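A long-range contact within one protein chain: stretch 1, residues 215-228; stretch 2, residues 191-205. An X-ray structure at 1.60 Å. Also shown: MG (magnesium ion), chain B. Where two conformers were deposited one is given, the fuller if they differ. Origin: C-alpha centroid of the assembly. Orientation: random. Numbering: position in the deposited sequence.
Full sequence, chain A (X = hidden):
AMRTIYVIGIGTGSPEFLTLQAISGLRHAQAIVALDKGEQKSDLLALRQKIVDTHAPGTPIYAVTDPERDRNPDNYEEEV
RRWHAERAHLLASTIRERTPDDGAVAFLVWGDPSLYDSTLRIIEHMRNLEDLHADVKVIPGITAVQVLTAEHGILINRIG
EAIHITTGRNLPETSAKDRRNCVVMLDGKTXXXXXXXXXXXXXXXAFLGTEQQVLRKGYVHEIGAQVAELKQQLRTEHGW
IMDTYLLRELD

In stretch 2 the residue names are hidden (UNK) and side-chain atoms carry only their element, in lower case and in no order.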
# COMPACT_ATOMS: atom_id res chain seq x y z
N LEU A 215 5.42 17.26 -0.05
CA LEU A 215 5.94 17.09 1.31
C LEU A 215 5.68 18.35 2.11
O LEU A 215 5.79 19.45 1.60
CB LEU A 215 7.44 16.84 1.32
CG LEU A 215 7.93 15.65 0.49
CD1 LEU A 215 9.50 15.61 0.56
CD2 LEU A 215 7.31 14.33 0.95
N ARG A 216 5.36 18.16 3.38
CA ARG A 216 5.28 19.27 4.34
C ARG A 216 5.82 18.77 5.67
O ARG A 216 5.68 17.61 6.01
CB ARG A 216 3.84 19.76 4.57
CG ARG A 216 3.17 20.36 3.34
CD ARG A 216 3.86 21.65 2.96
NE ARG A 216 3.13 22.36 1.91
CZ ARG A 216 3.32 22.20 0.60
NH1 ARG A 216 4.26 21.42 0.14
NH2 ARG A 216 2.56 22.91 -0.25
N LYS A 217 6.44 19.68 6.42
CA LYS A 217 6.87 19.41 7.76
C LYS A 217 6.85 20.65 8.66
O LYS A 217 7.02 21.78 8.19
CB LYS A 217 8.26 18.81 7.80
CG LYS A 217 9.38 19.76 7.42
CD LYS A 217 10.74 19.10 7.59
CE LYS A 217 11.87 20.04 7.26
NZ LYS A 217 11.76 20.40 5.83
N GLY A 218 6.70 20.40 9.93
CA GLY A 218 6.69 21.45 10.91
C GLY A 218 5.88 21.13 12.14
O GLY A 218 5.25 20.07 12.23
N TYR A 219 5.89 22.03 13.12
CA TYR A 219 5.04 21.82 14.27
C TYR A 219 3.58 21.86 13.87
O TYR A 219 3.17 22.74 13.10
CB TYR A 219 5.31 22.85 15.38
CG TYR A 219 6.59 22.54 16.12
CD1 TYR A 219 6.58 21.66 17.20
CD2 TYR A 219 7.82 23.09 15.71
CE1 TYR A 219 7.74 21.34 17.86
CE2 TYR A 219 9.00 22.77 16.38
CZ TYR A 219 8.97 21.90 17.44
OH TYR A 219 10.11 21.55 18.10
N VAL A 220 2.77 20.99 14.44
CA VAL A 220 1.34 20.98 14.10
C VAL A 220 0.68 22.34 14.46
O VAL A 220 -0.20 22.82 13.70
CB VAL A 220 0.58 19.75 14.70
CG1 VAL A 220 -0.95 19.88 14.43
CG2 VAL A 220 1.18 18.43 14.17
N HIS A 221 1.21 22.94 15.56
CA HIS A 221 0.85 24.31 16.04
C HIS A 221 0.87 25.29 14.89
O HIS A 221 -0.10 26.07 14.69
CB HIS A 221 1.63 24.81 17.35
CG HIS A 221 3.13 25.06 17.25
ND1 HIS A 221 4.03 24.47 18.13
CD2 HIS A 221 3.86 25.97 16.55
CE1 HIS A 221 5.25 24.89 17.87
NE2 HIS A 221 5.18 25.82 16.93
N GLU A 222 1.93 25.17 14.09
CA GLU A 222 2.24 26.08 12.99
C GLU A 222 1.60 25.73 11.64
O GLU A 222 1.13 26.63 10.92
CB GLU A 222 3.75 26.16 12.68
CG GLU A 222 3.98 27.01 11.37
CD GLU A 222 5.41 27.33 11.00
OE1 GLU A 222 6.30 26.43 11.08
OE2 GLU A 222 5.64 28.49 10.58
N ILE A 223 1.68 24.45 11.27
CA ILE A 223 1.30 24.00 9.89
C ILE A 223 0.04 23.16 9.79
O ILE A 223 -0.40 22.85 8.69
CB ILE A 223 2.44 23.18 9.17
CG1 ILE A 223 2.63 21.77 9.79
CG2 ILE A 223 3.73 23.94 9.11
CD1 ILE A 223 3.42 20.84 8.88
N GLY A 224 -0.52 22.73 10.91
CA GLY A 224 -1.60 21.74 10.87
C GLY A 224 -2.81 22.18 10.06
O GLY A 224 -3.31 21.43 9.22
N ALA A 225 -3.27 23.41 10.26
CA ALA A 225 -4.42 23.92 9.51
C ALA A 225 -4.07 24.08 8.03
O ALA A 225 -4.91 23.78 7.17
CB ALA A 225 -4.90 25.23 10.08
N GLN A 226 -2.84 24.55 7.75
CA GLN A 226 -2.37 24.69 6.37
C GLN A 226 -2.35 23.34 5.66
O GLN A 226 -2.74 23.22 4.48
CB GLN A 226 -0.96 25.32 6.32
CG GLN A 226 -0.87 26.77 6.81
CD GLN A 226 0.57 27.28 7.02
OE1 GLN A 226 0.78 28.49 7.14
NE2 GLN A 226 1.54 26.38 7.05
N VAL A 227 -1.87 22.29 6.33
CA VAL A 227 -1.81 20.99 5.66
C VAL A 227 -3.24 20.43 5.46
O VAL A 227 -3.54 19.77 4.44
CB VAL A 227 -0.87 20.00 6.40
CG1 VAL A 227 -0.90 18.66 5.73
CG2 VAL A 227 0.57 20.55 6.39
N ALA A 228 -4.13 20.73 6.40
CA ALA A 228 -5.54 20.31 6.28
C ALA A 228 -6.12 20.95 5.02
O ALA A 228 -6.79 20.26 4.24
CB ALA A 228 -6.34 20.66 7.54
N UNK A 191 -6.44 13.90 11.19
CA UNK A 191 -6.44 13.49 12.59
C UNK A 191 -5.33 14.13 13.44
O UNK A 191 -5.45 14.20 14.67
c UNK A 191 -6.45 11.92 12.70
N UNK A 192 -4.28 14.64 12.79
CA UNK A 192 -3.25 15.39 13.48
C UNK A 192 -3.83 16.59 14.26
O UNK A 192 -3.28 16.99 15.28
c UNK A 192 -2.15 15.88 12.54
c UNK A 192 -3.57 16.22 7.38
c UNK A 192 -3.25 15.06 8.08
c UNK A 192 -3.21 17.50 9.31
c UNK A 192 -2.91 16.35 10.05
c UNK A 192 -2.75 18.11 11.40
c UNK A 192 -3.55 17.44 7.97
n UNK A 192 -3.12 18.55 10.17
c UNK A 192 -2.93 15.11 9.41
c UNK A 192 -2.60 16.76 11.37
N UNK A 193 -4.88 17.18 13.73
CA UNK A 193 -5.42 18.38 14.38
C UNK A 193 -6.00 18.04 15.75
O UNK A 193 -6.03 18.90 16.67
o UNK A 193 -4.00 20.86 13.03
c UNK A 193 -5.09 20.93 12.49
c UNK A 193 -6.47 19.01 13.46
c UNK A 193 -5.89 19.66 12.19
n UNK A 193 -5.67 22.11 12.17
N UNK A 194 -6.47 16.81 15.91
CA UNK A 194 -7.20 16.37 17.09
C UNK A 194 -6.30 15.94 18.25
O UNK A 194 -6.77 15.89 19.39
o UNK A 194 -9.60 16.66 15.45
c UNK A 194 -9.04 15.55 15.50
o UNK A 194 -9.17 14.68 14.61
c UNK A 194 -8.13 15.21 16.70
N UNK A 195 -5.04 15.63 17.98
CA UNK A 195 -4.18 15.05 19.01
C UNK A 195 -2.92 15.87 19.32
O UNK A 195 -2.18 15.53 20.23
c UNK A 195 -3.74 13.63 18.64
c UNK A 195 -4.98 12.75 18.49
c UNK A 195 -2.93 13.60 17.34
N UNK A 196 -2.68 16.90 18.54
CA UNK A 196 -1.46 17.71 18.74
C UNK A 196 -1.44 18.50 20.04
O UNK A 196 -2.47 18.95 20.54
c UNK A 196 -1.27 18.65 17.54
N UNK A 197 -0.23 18.61 20.59
CA UNK A 197 0.11 19.58 21.62
C UNK A 197 1.07 20.60 21.00
O UNK A 197 1.45 20.48 19.82
c UNK A 197 0.87 18.94 22.82
o UNK A 197 2.23 18.68 22.46
c UNK A 197 0.18 17.65 23.30
N UNK A 198 1.52 21.55 21.82
CA UNK A 198 2.47 22.55 21.30
C UNK A 198 3.78 21.92 20.83
O UNK A 198 4.47 22.52 20.01
c UNK A 198 3.90 24.61 24.39
c UNK A 198 2.73 23.71 22.29
o UNK A 198 4.11 24.36 25.59
c UNK A 198 3.59 23.39 23.46
o UNK A 198 3.92 25.81 23.98
N UNK A 199 4.12 20.73 21.34
CA UNK A 199 5.40 20.07 21.04
C UNK A 199 5.33 19.07 19.89
O UNK A 199 6.37 18.51 19.48
n UNK A 199 6.21 21.45 25.26
c UNK A 199 5.92 19.37 22.26
c UNK A 199 6.17 20.31 23.39
c UNK A 199 5.64 20.37 24.62
c UNK A 199 7.08 22.02 24.44
n UNK A 199 7.06 21.38 23.29
N UNK A 200 4.12 18.81 19.37
CA UNK A 200 3.96 17.78 18.34
C UNK A 200 4.48 18.27 17.01
O UNK A 200 4.01 19.31 16.50
c UNK A 200 2.34 16.20 17.22
c UNK A 200 2.48 17.41 18.19
o UNK A 200 1.92 17.15 19.48
N UNK A 201 5.43 17.52 16.45
CA UNK A 201 6.02 17.84 15.15
C UNK A 201 5.45 16.83 14.14
O UNK A 201 5.25 15.67 14.51
c UNK A 201 8.56 19.80 14.25
o UNK A 201 10.13 20.67 11.09
c UNK A 201 8.21 18.46 14.08
c UNK A 201 9.50 19.88 12.06
c UNK A 201 9.17 20.50 13.24
c UNK A 201 8.56 17.85 12.90
c UNK A 201 9.19 18.55 11.89
c UNK A 201 7.54 17.69 15.19
N UNK A 202 5.25 17.26 12.90
CA UNK A 202 4.75 16.36 11.86
C UNK A 202 5.61 16.43 10.59
O UNK A 202 6.01 17.53 10.14
c UNK A 202 0.75 17.91 9.65
se UNK A 202 0.80 16.02 10.07
c UNK A 202 2.74 15.80 10.39
c UNK A 202 3.29 16.70 11.49
N UNK A 203 5.91 15.24 10.04
CA UNK A 203 6.37 15.09 8.69
C UNK A 203 5.29 14.40 7.87
O UNK A 203 4.85 13.32 8.21
c UNK A 203 8.83 14.87 9.33
c UNK A 203 9.82 15.62 8.77
c UNK A 203 7.63 14.26 8.64
c UNK A 203 10.41 15.39 10.91
c UNK A 203 11.06 15.39 12.16
c UNK A 203 10.46 14.73 13.19
c UNK A 203 9.18 14.71 10.71
c UNK A 203 9.25 14.05 13.02
c UNK A 203 8.59 14.04 11.79
n UNK A 203 10.77 15.95 9.72
N UNK A 204 4.86 15.07 6.80
CA UNK A 204 3.69 14.66 6.02
C UNK A 204 4.07 14.51 4.56
O UNK A 204 4.95 15.21 4.03
c UNK A 204 2.57 15.69 6.22
c UNK A 204 0.93 16.93 2.03
c UNK A 204 -0.40 16.54 1.85
c UNK A 204 -0.39 15.52 3.98
c UNK A 204 0.94 15.94 4.22
c UNK A 204 0.20 14.83 6.03
c UNK A 204 1.61 16.65 3.20
n UNK A 204 -0.81 14.86 5.10
c UNK A 204 1.31 15.47 5.53
c UNK A 204 -1.08 15.85 2.81
N UNK A 205 3.41 13.58 3.88
CA UNK A 205 3.57 13.49 2.46
C UNK A 205 2.39 12.85 1.78
O UNK A 205 1.77 11.93 2.31
MG MG B . 10.23 20.89 20.24
O HOH W 1 2.64 21.50 17.53

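Position 191 carries a single side-chain carbon and lies out of reach of stretch 1; one carbon alone makes it A191. At position 192 one carbon leads to fused five- and six-membered rings of eight carbons and one nitrogen, the indole of a tryptophan. W192 sits as a knob among V220, G224, V227 and A228, and its NE1 donates a hydrogen bond to G224 O (3.0 Å), which holds the ring against the helix. Position 193 has three carbons, the third bearing one oxygen and one nitrogen, hence Q193. Its OE1 lies 3.3 Å from G224 CA, and a CB on that glycine would clash with this oxygen.

Position 194, two carbons with two oxygens on the second, makes no contact with stretch 1 and is D194. Position 195 is one carbon carrying two more, V195, also without contact. The single carbon at position 196 identifies A196, whose CB packs 3.4 Å from V220 CG1. Position 197 has one carbon carrying an oxygen and a carbon; this is T197, its side chain directed away from stretch 1, at the start of a type I turn that ends at position 200.

Three carbons ending in two oxygens mark position 198 as E198. It is the backbone that bonds here: H221 ND1 donates to E198 O at 2.7 Å. Position 199, one carbon and a five-membered ring of three carbons and two nitrogens, is H199; the ring stays clear of stretch 1, while H199 O approaches the edge of the Y219 ring, 3.5 Å from Y219 CE1. Position 200, again one carbon bearing an oxygen and a carbon, is T200. T200 O accepts from V220 N (2.9 Å), and a water bridges T200 O to H221 N.

A six-carbon ring bearing one oxygen identifies position 201 as Y201. Its edge meets the face of Y219, with planes at 85°, and G218 CA lies over its own face, 3.8 Å from the ring centroid. Position 202 is an unbranched chain of two carbons, selenium and a carbon: M202, deposited as selenomethionine. Its CB lies 3.8 Å from V220 CG2, and its CE reaches I223 CD1 at 4.0 Å. Position 203 has fused rings with one nitrogen, W203, and its CD1 is 3.7 Å from K217 CB. Position 204 has the same indole composition, W204; V227 CG1 sits over its five-membered ring, 3.6 Å from the centroid. Position 205 has no side-chain atoms and is G205, paired with L215.

The contact combines two modes. Strand 215-217 runs antiparallel to strand 200-205, and reciprocal backbone hydrogen bonds join R216 to W204 and G218 to M202. Beyond the corner at G218, the helix passes over the strand at 43°. V220 and V227 point toward stretch 2 and pack with W192, M202 and W204, so the backbone ladder continues into an apolar interface. Together the stretches bury 1041 Å².

Stretch 2 (191-205) AWQDVATEHTYMWWG
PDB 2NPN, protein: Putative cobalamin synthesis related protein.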